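Local coordinates for protein ionotropic glutamate receptor bacterial homologue (Nostoc punctiforme, PDB 2PYY) that binds L-glutamate between the two lobes of its ligand-binding core and, as a bacterial relative of ionotropic glutamate receptors, probably couples this binding to channel gating, at residues B[88-94]-B[154-160]; B[5-11]-B[41-47]; B[33-38]-B[203-207]; B[13-17]-B[219-223]. All blocks are in the same frame, centred on the assembly; numbering follows the deposited sequence.

Interaction 1: residues B[88-94]-B[154-160]. With GLU (glutamic acid), chain E.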
# COMPACT_ATOMS: atom_id res chain seq x y z
N SER B 88 3.88 3.05 -10.68
CA SER B 88 3.76 1.62 -10.99
C SER B 88 2.42 1.04 -10.52
O SER B 88 1.49 1.78 -10.25
CB SER B 88 4.92 0.86 -10.31
OG SER B 88 4.92 -0.52 -10.63
N GLY B 89 2.33 -0.29 -10.44
CA GLY B 89 1.10 -0.90 -10.00
C GLY B 89 1.10 -2.41 -10.17
O GLY B 89 1.97 -2.97 -10.84
N LEU B 90 0.11 -3.07 -9.58
CA LEU B 90 0.02 -4.52 -9.68
C LEU B 90 -0.68 -4.92 -10.97
O LEU B 90 -1.59 -4.23 -11.44
CB LEU B 90 -0.76 -5.08 -8.50
CG LEU B 90 -0.28 -4.63 -7.12
CD1 LEU B 90 -1.21 -5.18 -6.04
CD2 LEU B 90 1.15 -5.09 -6.90
N GLN B 91 -0.26 -6.04 -11.54
CA GLN B 91 -0.87 -6.54 -12.76
C GLN B 91 -0.84 -8.06 -12.75
O GLN B 91 -0.06 -8.67 -12.02
CB GLN B 91 -0.12 -5.99 -13.98
CG GLN B 91 -0.87 -6.15 -15.29
CD GLN B 91 -0.53 -5.05 -16.27
OE1 GLN B 91 0.64 -4.75 -16.50
NE2 GLN B 91 -1.56 -4.44 -16.87
N ILE B 92 -1.69 -8.66 -13.58
CA ILE B 92 -1.78 -10.11 -13.66
C ILE B 92 -0.95 -10.69 -14.81
O ILE B 92 -0.84 -10.07 -15.87
CB ILE B 92 -3.26 -10.56 -13.83
CG1 ILE B 92 -4.14 -9.93 -12.75
CG2 ILE B 92 -3.35 -12.07 -13.76
CD1 ILE B 92 -5.63 -10.21 -12.91
N MET B 93 -0.37 -11.86 -14.57
CA MET B 93 0.42 -12.57 -15.57
C MET B 93 0.10 -14.07 -15.48
O MET B 93 0.14 -14.65 -14.40
CB MET B 93 1.92 -12.36 -15.33
CG MET B 93 2.81 -13.14 -16.29
SD MET B 93 4.59 -12.80 -16.12
CE MET B 93 5.01 -13.87 -14.67
N VAL B 94 -0.22 -14.68 -16.62
CA VAL B 94 -0.54 -16.11 -16.66
C VAL B 94 0.26 -16.79 -17.76
O VAL B 94 0.92 -16.12 -18.56
CB VAL B 94 -2.05 -16.34 -16.93
CG1 VAL B 94 -2.89 -15.74 -15.81
CG2 VAL B 94 -2.44 -15.74 -18.26
N ALA B 154 -1.65 -18.27 -11.79
CA ALA B 154 -1.25 -16.96 -12.25
C ALA B 154 -0.26 -16.31 -11.29
O ALA B 154 0.02 -16.85 -10.22
CB ALA B 154 -2.47 -16.06 -12.39
N VAL B 155 0.25 -15.16 -11.69
CA VAL B 155 1.18 -14.39 -10.88
C VAL B 155 0.71 -12.93 -10.87
O VAL B 155 0.31 -12.40 -11.90
CB VAL B 155 2.61 -14.42 -11.46
CG1 VAL B 155 3.51 -13.46 -10.70
CG2 VAL B 155 3.17 -15.82 -11.41
N VAL B 156 0.75 -12.30 -9.71
CA VAL B 156 0.37 -10.90 -9.58
C VAL B 156 1.58 -10.20 -8.96
O VAL B 156 2.02 -10.55 -7.87
CB VAL B 156 -0.85 -10.70 -8.66
CG1 VAL B 156 -1.06 -9.22 -8.40
CG2 VAL B 156 -2.10 -11.29 -9.32
N PHE B 157 2.10 -9.20 -9.66
CA PHE B 157 3.26 -8.49 -9.18
C PHE B 157 3.34 -7.12 -9.85
O PHE B 157 2.46 -6.74 -10.63
CB PHE B 157 4.50 -9.35 -9.48
CG PHE B 157 5.67 -9.07 -8.60
CD1 PHE B 157 5.51 -8.91 -7.23
CD2 PHE B 157 6.95 -8.99 -9.14
CE1 PHE B 157 6.63 -8.67 -6.40
CE2 PHE B 157 8.07 -8.76 -8.33
CZ PHE B 157 7.91 -8.60 -6.96
N ASP B 158 4.39 -6.37 -9.53
CA ASP B 158 4.57 -5.04 -10.10
C ASP B 158 4.67 -5.09 -11.64
O ASP B 158 5.52 -5.80 -12.20
CB ASP B 158 5.81 -4.41 -9.48
CG ASP B 158 5.70 -4.32 -7.96
OD1 ASP B 158 5.51 -5.37 -7.32
OD2 ASP B 158 5.80 -3.22 -7.42
N ALA B 159 3.79 -4.35 -12.31
CA ALA B 159 3.75 -4.33 -13.78
C ALA B 159 5.09 -4.15 -14.48
O ALA B 159 5.42 -4.91 -15.41
CB ALA B 159 2.75 -3.25 -14.26
N PRO B 160 5.88 -3.15 -14.07
CA PRO B 160 7.20 -2.87 -14.65
C PRO B 160 8.12 -4.08 -14.57
O PRO B 160 8.85 -4.38 -15.50
CB PRO B 160 7.72 -1.71 -13.80
CG PRO B 160 6.47 -1.02 -13.34
CD PRO B 160 5.53 -2.15 -13.04
N GLU E . 6.66 -2.89 -4.98
CA GLU E . 6.62 -4.11 -4.11
C GLU E . 6.51 -3.69 -2.65
O GLU E . 6.95 -2.57 -2.33
CB GLU E . 7.89 -4.94 -4.31
CG GLU E . 7.89 -6.26 -3.55
CD GLU E . 9.22 -6.99 -3.64
OE1 GLU E . 9.28 -8.18 -3.25
OE2 GLU E . 10.21 -6.38 -4.10
OXT GLU E . 6.00 -4.49 -1.84
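Gln91 and Phe157 form a hydrogen-bonded pair in an antiparallel ladder, strands 88-94 and 154-158 running at 163° to each other, with Gln91 N giving a 3.0 Å bond to Phe157 O and Phe157 N a 3.2 Å bond to Gln91 O. The ladder belongs to the mixed sheet of one lobe of a periplasmic-binding-protein fold, and one end of it opens into the glutamate pocket. Met93 and Val155 form the next such pair; their side chains lie alongside each other, and a bend at chi3 (81°) brings Met93 CE to 4.0 Å from Val155 CB. On the other face Ile92 CG1 meets Val156 CG2 at 4.2 Å, while Val94 CG1 presses tightly on Ala154 CB at 3.5 Å. Where the strand gives way to helix 159-166, Ala159 N makes a 2.7 Å bond to Gly89 O, straight at the hydrogen (173°). Phe157 turns its ring edge to the ligand's side-chain carboxylate, and Asp158 OD1 lies above one face of that ring. Tyr186 OH bonds both Asp158 OD2 and Ser88 OG, a second-shell link that probably helps to position the Asp158 carboxylate. With an alanine in place of Asp158, the ligand's amino group would probably lose its carboxylate mate and the Tyr186 hydroxyl one partner. That amino group donates to Asp158 OD2 from only 2.6 Å (ligand N to OD2).

Interaction 2: residues B[5-11]-B[41-47]; sequences LLVATRV and ESKLIEY. With GLU (glutamic acid), chain E.
The glutamate pocket takes one of its arginines from the end of this contact, where Thr9 and Arg10 run beside Glu46 and Tyr47. Arg10 CG stands opposite the backbone N (chi1 180°), and a bend at chi2 (-100°) carries the guanidinium away from the strand pair to the ligand's side-chain carboxylate. Arg10 NH2 lies 2.8 Å from ligand OE1, with the carboxylate over one face of the guanidinium; the placing of OE2 is doubtful, because the model brings it too close to Arg10 CZ. A water ties the two segments just behind the arginine, accepting from Val11 N and donating to Tyr47 O. Further back the strands form a regular parallel ladder, Val7 N bonding Lys43 O at 2.9 Å and Ile45 N bonding Val7 O at 2.7 Å. With helix 26-38 between them in the chain, strands 5-10 and 42-47 make a beta-alpha-beta crossover, 5-10 being the central strand of a three-stranded parallel sheet. On the face toward that helix, Val7 CB and Leu44 CD2 lie 3.6 Å apart, their side chains pointing the same way, and Thr9 CG2 meets Leu44 CB at about a right angle. Thr9 OG1 is buried here with no partner in the model. The other face has Leu6 CG against Ile45 CD1 at 3.6 Å, and Ala8 CB reaches Tyr47 CD2 at 3.5 Å, obliquely to the ring.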
# COMPACT_ATOMS: atom_id res chain seq x y z
N LEU B 5 26.71 7.17 3.92
CA LEU B 5 25.40 6.62 4.27
C LEU B 5 25.20 5.18 3.84
O LEU B 5 25.65 4.75 2.76
CB LEU B 5 24.26 7.46 3.66
CG LEU B 5 23.98 8.85 4.25
CD1 LEU B 5 22.85 9.51 3.46
CD2 LEU B 5 23.59 8.73 5.72
N LEU B 6 24.53 4.43 4.71
CA LEU B 6 24.22 3.03 4.46
C LEU B 6 22.87 3.02 3.76
O LEU B 6 21.87 3.46 4.32
CB LEU B 6 24.16 2.26 5.78
CG LEU B 6 25.51 1.66 6.24
CD1 LEU B 6 26.64 2.63 6.01
CD2 LEU B 6 25.41 1.26 7.70
N VAL B 7 22.85 2.55 2.52
CA VAL B 7 21.61 2.51 1.76
C VAL B 7 21.17 1.07 1.47
O VAL B 7 21.91 0.31 0.86
CB VAL B 7 21.77 3.30 0.44
CG1 VAL B 7 20.48 3.26 -0.36
CG2 VAL B 7 22.16 4.75 0.75
N ALA B 8 19.98 0.70 1.94
CA ALA B 8 19.47 -0.65 1.71
C ALA B 8 18.94 -0.74 0.29
O ALA B 8 18.30 0.19 -0.20
CB ALA B 8 18.36 -0.97 2.69
N THR B 9 19.23 -1.85 -0.38
CA THR B 9 18.72 -2.06 -1.72
C THR B 9 18.16 -3.48 -1.78
O THR B 9 18.47 -4.30 -0.92
CB THR B 9 19.82 -1.90 -2.81
OG1 THR B 9 20.75 -2.99 -2.77
CG2 THR B 9 20.56 -0.59 -2.62
N ARG B 10 17.34 -3.75 -2.78
CA ARG B 10 16.74 -5.05 -2.97
C ARG B 10 16.78 -5.26 -4.48
O ARG B 10 16.42 -4.38 -5.26
CB ARG B 10 15.31 -5.04 -2.42
CG ARG B 10 14.55 -6.34 -2.55
CD ARG B 10 13.62 -6.28 -3.75
NE ARG B 10 13.02 -7.56 -4.07
CZ ARG B 10 12.24 -8.27 -3.25
NH1 ARG B 10 11.95 -7.80 -2.04
NH2 ARG B 10 11.77 -9.45 -3.63
N VAL B 11 17.27 -6.43 -4.88
CA VAL B 11 17.39 -6.80 -6.28
C VAL B 11 16.03 -7.07 -6.90
O VAL B 11 15.29 -7.95 -6.46
CB VAL B 11 18.29 -8.05 -6.42
CG1 VAL B 11 18.44 -8.42 -7.90
CG2 VAL B 11 19.66 -7.76 -5.81
N GLU B 41 27.91 10.53 -0.11
CA GLU B 41 28.54 9.32 -0.62
C GLU B 41 27.84 8.18 0.12
O GLU B 41 27.46 8.33 1.27
CB GLU B 41 30.05 9.35 -0.30
CG GLU B 41 30.80 10.48 -1.05
CD GLU B 41 32.30 10.54 -0.73
OE1 GLU B 41 32.98 11.46 -1.26
OE2 GLU B 41 32.79 9.68 0.04
N SER B 42 27.65 7.05 -0.54
CA SER B 42 26.93 5.96 0.10
C SER B 42 27.44 4.55 -0.17
O SER B 42 28.18 4.30 -1.13
CB SER B 42 25.45 6.04 -0.29
OG SER B 42 25.29 6.11 -1.69
N LYS B 43 27.03 3.63 0.69
CA LYS B 43 27.39 2.22 0.56
C LYS B 43 26.09 1.42 0.52
O LYS B 43 25.29 1.47 1.45
CB LYS B 43 28.25 1.78 1.74
CG LYS B 43 28.75 0.35 1.62
CD LYS B 43 29.78 0.02 2.69
CE LYS B 43 30.36 -1.37 2.47
NZ LYS B 43 29.31 -2.42 2.57
N LEU B 44 25.90 0.68 -0.56
CA LEU B 44 24.69 -0.10 -0.75
C LEU B 44 24.72 -1.48 -0.08
O LEU B 44 25.64 -2.26 -0.30
CB LEU B 44 24.41 -0.25 -2.25
CG LEU B 44 24.43 1.04 -3.08
CD1 LEU B 44 23.89 0.71 -4.46
CD2 LEU B 44 23.57 2.13 -2.42
N ILE B 45 23.69 -1.75 0.72
CA ILE B 45 23.56 -3.01 1.43
C ILE B 45 22.35 -3.79 0.90
O ILE B 45 21.22 -3.30 0.96
CB ILE B 45 23.37 -2.77 2.93
CG1 ILE B 45 24.50 -1.88 3.46
CG2 ILE B 45 23.36 -4.12 3.67
CD1 ILE B 45 24.32 -1.49 4.92
N GLU B 46 22.60 -4.98 0.37
CA GLU B 46 21.55 -5.83 -0.21
C GLU B 46 20.70 -6.56 0.83
O GLU B 46 21.23 -7.09 1.80
CB GLU B 46 22.19 -6.86 -1.16
CG GLU B 46 21.24 -7.86 -1.84
CD GLU B 46 21.95 -8.72 -2.88
OE1 GLU B 46 21.33 -9.62 -3.49
OE2 GLU B 46 23.15 -8.49 -3.12
N TYR B 47 19.39 -6.56 0.61
CA TYR B 47 18.46 -7.28 1.48
C TYR B 47 17.62 -8.19 0.58
O TYR B 47 17.42 -7.90 -0.60
CB TYR B 47 17.62 -6.32 2.30
CG TYR B 47 18.45 -5.68 3.40
CD1 TYR B 47 18.77 -6.40 4.56
CD2 TYR B 47 18.99 -4.39 3.24
CE1 TYR B 47 19.60 -5.86 5.54
CE2 TYR B 47 19.82 -3.84 4.22
CZ TYR B 47 20.12 -4.58 5.36
OH TYR B 47 20.91 -4.03 6.34
N GLU E . 6.66 -2.89 -4.98
CA GLU E . 6.62 -4.11 -4.11
C GLU E . 6.51 -3.69 -2.65
O GLU E . 6.95 -2.57 -2.33
CB GLU E . 7.89 -4.94 -4.31
CG GLU E . 7.89 -6.26 -3.55
CD GLU E . 9.22 -6.99 -3.64
OE1 GLU E . 9.28 -8.18 -3.25
OE2 GLU E . 10.21 -6.38 -4.10
OXT GLU E . 6.00 -4.49 -1.84
O HOH W 1 16.81 -8.65 -3.18

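Interaction 3: residues B[33-38]-B[203-207]; sequences SIATQI and ALLNL
Ala203 presents its methyl to two isoleucines of the facing helix: its CB lies 3.7 Å from Ile34 CG2 and 3.8 Å from Ile38 CG1. One helical turn along, Leu207 CD1 meets Ile34 CG1 at 3.6 Å and Ser33 CB at 3.7 Å, the Ile34 and Leu207 side chains crossing at about a right angle. A chi1 of -73° sets Leu207 CG anti to the carbonyl carbon and directs both methyls at helix 26-38. The extended chain of Gln37 runs past Leu207 in the opposite direction and crosses Asn206 at the rim, its amide end lying beside Ala203 and Leu207 at the margin of the apolar patch. The axes of the short segments pass 9.5 Å apart at 107°, with the small Ala203 near the crossing. An alanine in place of Leu207 is likely to open a gap beside Ile34 and Ser33 and deprive the crossing of one of its main apolar contacts. Behind this first shell, Leu30 packs on Leu204 and Leu207, Leu216 touches Ser33, and Ser33 OG is held by Asp29 O. Helix 197-209 also meets the second subunit: Leu205, pointing away from helix 26-38, packs on Thr72 of that subunit, and Asn206 on its Ala73. The contact is nearly perpendicular helix packing, joining the helix of the N-terminal lobe's beta-alpha-beta unit to a C-terminal helix on that same lobe, as in other two-lobed binding proteins.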
# COMPACT_ATOMS: atom_id res chain seq x y z
N SER B 33 22.52 9.68 -8.81
CA SER B 33 22.41 11.08 -9.22
C SER B 33 21.98 11.97 -8.07
O SER B 33 22.50 13.07 -7.88
CB SER B 33 21.39 11.25 -10.36
OG SER B 33 21.70 10.41 -11.45
N ILE B 34 21.00 11.50 -7.32
CA ILE B 34 20.47 12.23 -6.18
C ILE B 34 21.59 12.43 -5.17
O ILE B 34 21.77 13.52 -4.63
CB ILE B 34 19.33 11.44 -5.52
CG1 ILE B 34 18.15 11.31 -6.49
CG2 ILE B 34 18.91 12.12 -4.24
CD1 ILE B 34 17.01 10.45 -5.96
N ALA B 35 22.35 11.37 -4.92
CA ALA B 35 23.45 11.40 -3.96
C ALA B 35 24.60 12.29 -4.43
O ALA B 35 25.17 13.05 -3.66
CB ALA B 35 23.96 10.00 -3.71
N THR B 36 24.95 12.18 -5.71
CA THR B 36 26.03 12.99 -6.23
C THR B 36 25.65 14.47 -6.17
O THR B 36 26.46 15.32 -5.82
CB THR B 36 26.38 12.56 -7.66
OG1 THR B 36 25.19 12.51 -8.43
CG2 THR B 36 27.03 11.19 -7.66
N GLN B 37 24.39 14.77 -6.46
CA GLN B 37 23.93 16.15 -6.44
C GLN B 37 23.87 16.74 -5.02
O GLN B 37 24.04 17.94 -4.85
CB GLN B 37 22.56 16.26 -7.08
CG GLN B 37 22.19 17.67 -7.40
CD GLN B 37 20.71 17.83 -7.60
OE1 GLN B 37 20.09 17.06 -8.33
NE2 GLN B 37 20.12 18.84 -6.96
N ILE B 38 23.60 15.90 -4.02
CA ILE B 38 23.52 16.34 -2.63
C ILE B 38 24.90 16.42 -1.97
O ILE B 38 25.08 17.12 -0.97
CB ILE B 38 22.64 15.36 -1.78
CG1 ILE B 38 21.20 15.38 -2.28
CG2 ILE B 38 22.68 15.74 -0.31
CD1 ILE B 38 20.30 14.32 -1.66
N ALA B 203 16.65 17.34 -4.48
CA ALA B 203 17.49 16.76 -5.53
C ALA B 203 16.66 16.15 -6.65
O ALA B 203 16.87 16.45 -7.83
CB ALA B 203 18.44 15.69 -4.93
N LEU B 204 15.71 15.29 -6.29
CA LEU B 204 14.84 14.63 -7.27
C LEU B 204 14.10 15.65 -8.14
O LEU B 204 13.99 15.49 -9.36
CB LEU B 204 13.81 13.75 -6.56
CG LEU B 204 12.88 12.92 -7.45
CD1 LEU B 204 13.70 11.92 -8.24
CD2 LEU B 204 11.84 12.18 -6.59
N LEU B 205 13.57 16.69 -7.50
CA LEU B 205 12.85 17.73 -8.22
C LEU B 205 13.78 18.39 -9.25
O LEU B 205 13.39 18.57 -10.39
CB LEU B 205 12.28 18.78 -7.24
CG LEU B 205 11.15 18.28 -6.32
CD1 LEU B 205 10.82 19.32 -5.27
CD2 LEU B 205 9.92 17.95 -7.17
N ASN B 206 15.00 18.73 -8.86
CA ASN B 206 15.91 19.34 -9.82
C ASN B 206 16.25 18.38 -10.95
O ASN B 206 16.34 18.78 -12.11
CB ASN B 206 17.19 19.83 -9.15
CG ASN B 206 16.95 21.03 -8.24
OD1 ASN B 206 16.11 21.89 -8.54
ND2 ASN B 206 17.69 21.10 -7.14
N LEU B 207 16.43 17.10 -10.61
CA LEU B 207 16.74 16.08 -11.61
C LEU B 207 15.61 15.99 -12.63
O LEU B 207 15.85 15.74 -13.81
CB LEU B 207 16.95 14.72 -10.94
CG LEU B 207 18.25 14.52 -10.15
CD1 LEU B 207 18.30 13.11 -9.57
CD2 LEU B 207 19.45 14.74 -11.08

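Interaction 4: residues B[13-17]-B[219-223]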
# COMPACT_ATOMS: atom_id res chain seq x y z
N PRO B 13 14.96 -6.35 -11.02
CA PRO B 13 15.10 -5.73 -12.34
C PRO B 13 13.78 -5.27 -12.93
O PRO B 13 12.73 -5.87 -12.68
CB PRO B 13 15.80 -6.81 -13.17
CG PRO B 13 15.36 -8.09 -12.52
CD PRO B 13 15.44 -7.74 -11.04
N PRO B 14 13.81 -4.20 -13.74
CA PRO B 14 15.00 -3.43 -14.12
C PRO B 14 15.35 -2.27 -13.19
O PRO B 14 16.11 -1.38 -13.57
CB PRO B 14 14.64 -2.94 -15.52
CG PRO B 14 13.19 -2.61 -15.35
CD PRO B 14 12.64 -3.78 -14.54
N PHE B 15 14.78 -2.25 -11.98
CA PHE B 15 15.09 -1.18 -11.03
C PHE B 15 16.46 -1.40 -10.38
O PHE B 15 17.27 -0.48 -10.29
CB PHE B 15 13.98 -1.07 -9.98
CG PHE B 15 12.64 -0.74 -10.57
CD1 PHE B 15 11.81 -1.75 -11.06
CD2 PHE B 15 12.27 0.59 -10.78
CE1 PHE B 15 10.63 -1.44 -11.74
CE2 PHE B 15 11.10 0.92 -11.46
CZ PHE B 15 10.28 -0.10 -11.95
N VAL B 16 16.72 -2.63 -9.95
CA VAL B 16 17.98 -3.01 -9.34
C VAL B 16 18.44 -4.37 -9.88
O VAL B 16 17.72 -5.36 -9.75
CB VAL B 16 17.88 -3.12 -7.81
CG1 VAL B 16 19.23 -3.56 -7.23
CG2 VAL B 16 17.46 -1.78 -7.21
N LEU B 17 19.63 -4.40 -10.46
CA LEU B 17 20.21 -5.64 -10.99
C LEU B 17 21.61 -5.84 -10.45
O LEU B 17 22.27 -4.88 -10.06
CB LEU B 17 20.28 -5.61 -12.52
CG LEU B 17 19.00 -5.37 -13.31
CD1 LEU B 17 18.67 -3.90 -13.34
CD2 LEU B 17 19.21 -5.89 -14.74
N LYS B 219 16.15 5.55 -20.55
CA LYS B 219 17.26 4.63 -20.64
C LYS B 219 16.88 3.21 -20.23
O LYS B 219 17.37 2.24 -20.80
CB LYS B 219 18.41 5.10 -19.75
CG LYS B 219 19.52 4.07 -19.59
CD LYS B 219 20.59 4.57 -18.62
CE LYS B 219 21.73 3.57 -18.46
NZ LYS B 219 22.60 3.92 -17.32
N TRP B 220 15.99 3.08 -19.25
CA TRP B 220 15.60 1.76 -18.77
C TRP B 220 14.21 1.29 -19.17
O TRP B 220 13.90 0.11 -19.00
CB TRP B 220 15.71 1.69 -17.25
CG TRP B 220 17.11 1.83 -16.75
CD1 TRP B 220 17.73 2.97 -16.36
CD2 TRP B 220 18.07 0.78 -16.64
NE1 TRP B 220 19.03 2.71 -16.00
CE2 TRP B 220 19.26 1.37 -16.16
CE3 TRP B 220 18.04 -0.60 -16.89
CZ2 TRP B 220 20.43 0.62 -15.93
CZ3 TRP B 220 19.20 -1.34 -16.66
CH2 TRP B 220 20.38 -0.72 -16.19
N PHE B 221 13.39 2.18 -19.69
CA PHE B 221 12.02 1.82 -20.06
C PHE B 221 11.60 2.32 -21.44
O PHE B 221 12.32 3.07 -22.10
CB PHE B 221 11.03 2.36 -19.01
CG PHE B 221 11.32 1.90 -17.60
CD1 PHE B 221 12.12 2.66 -16.75
CD2 PHE B 221 10.79 0.70 -17.13
CE1 PHE B 221 12.39 2.24 -15.45
CE2 PHE B 221 11.05 0.26 -15.84
CZ PHE B 221 11.86 1.03 -14.99
N ASP B 222 10.41 1.89 -21.85
CA ASP B 222 9.86 2.30 -23.13
C ASP B 222 8.88 3.43 -22.85
O ASP B 222 7.97 3.28 -22.05
CB ASP B 222 9.16 1.12 -23.79
CG ASP B 222 8.71 1.43 -25.20
OD1 ASP B 222 8.82 0.52 -26.05
OD2 ASP B 222 8.25 2.56 -25.46
N PRO B 223 9.06 4.58 -23.50
CA PRO B 223 8.19 5.74 -23.29
C PRO B 223 6.69 5.45 -23.27
O PRO B 223 5.96 6.02 -22.45
CB PRO B 223 8.59 6.67 -24.44
CG PRO B 223 9.07 5.72 -25.50
CD PRO B 223 9.91 4.78 -24.68
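Phe221 reaches back from the end of helix 212-220 to Pro14 and Phe15. From CB, a chi1 of -56° swings the ring to the side of the backbone N and toward the loop, and the contact builds up at the far end. CE2 meets the proline first, lying 3.6 Å from Pro14 CG, the two side chains crossing at about a right angle. CZ, at the tip, lies 3.6 Å from Phe15 CZ and equally near Phe15 CE2. The two phenyl rings are oblique, their planes at 46° and their centroids 5.4 Å apart. One residue earlier, Trp220 also meets the loop: its CE3 lies 4.3 Å from Pro14 CB and its CZ3 4.2 Å from Leu17 CD1. The peptide bond before Pro14 is cis, while Phe15 and Val16 together face Ile12 in a classic beta bulge. The polar edge of the indole is satisfied away from the loop, Trp220 NE1 bonding Asp29 OD2, which also forms a salt bridge with Lys219 NZ. Phe86, at the start of strand 86-94, meets both phenylalanine rings, edge-to-face with Phe15. Phe15 also packs edge-to-face on the pocket residue Tyr186. The loop between strand 5-10 and helix 26-38 thus sits among helix 26-38, helix 159-166 of the other lobe, strand 86-94 and the end of helix 212-220.

From the N terminus, interaction 2 closes the first and shortest loop, pairing 5-11 with 41-47. Within that loop lie 13-17 and 33-38, whose partners come near the end of the chain, so interactions 3 and 4 both cross interaction 2. Interaction 1 follows interaction 2 in series and pairs two strands of the second lobe; it nests inside interaction 3, which itself nests inside interaction 4. The C-terminal helices thereby return to the lobe where the chain began. Interactions 1 and 4 touch where Pro160 packs on Phe15, and interactions 2 and 4 where Arg10 meets Val16. Interactions 1 and 2, centres 26 Å apart, both reach the bound glutamate.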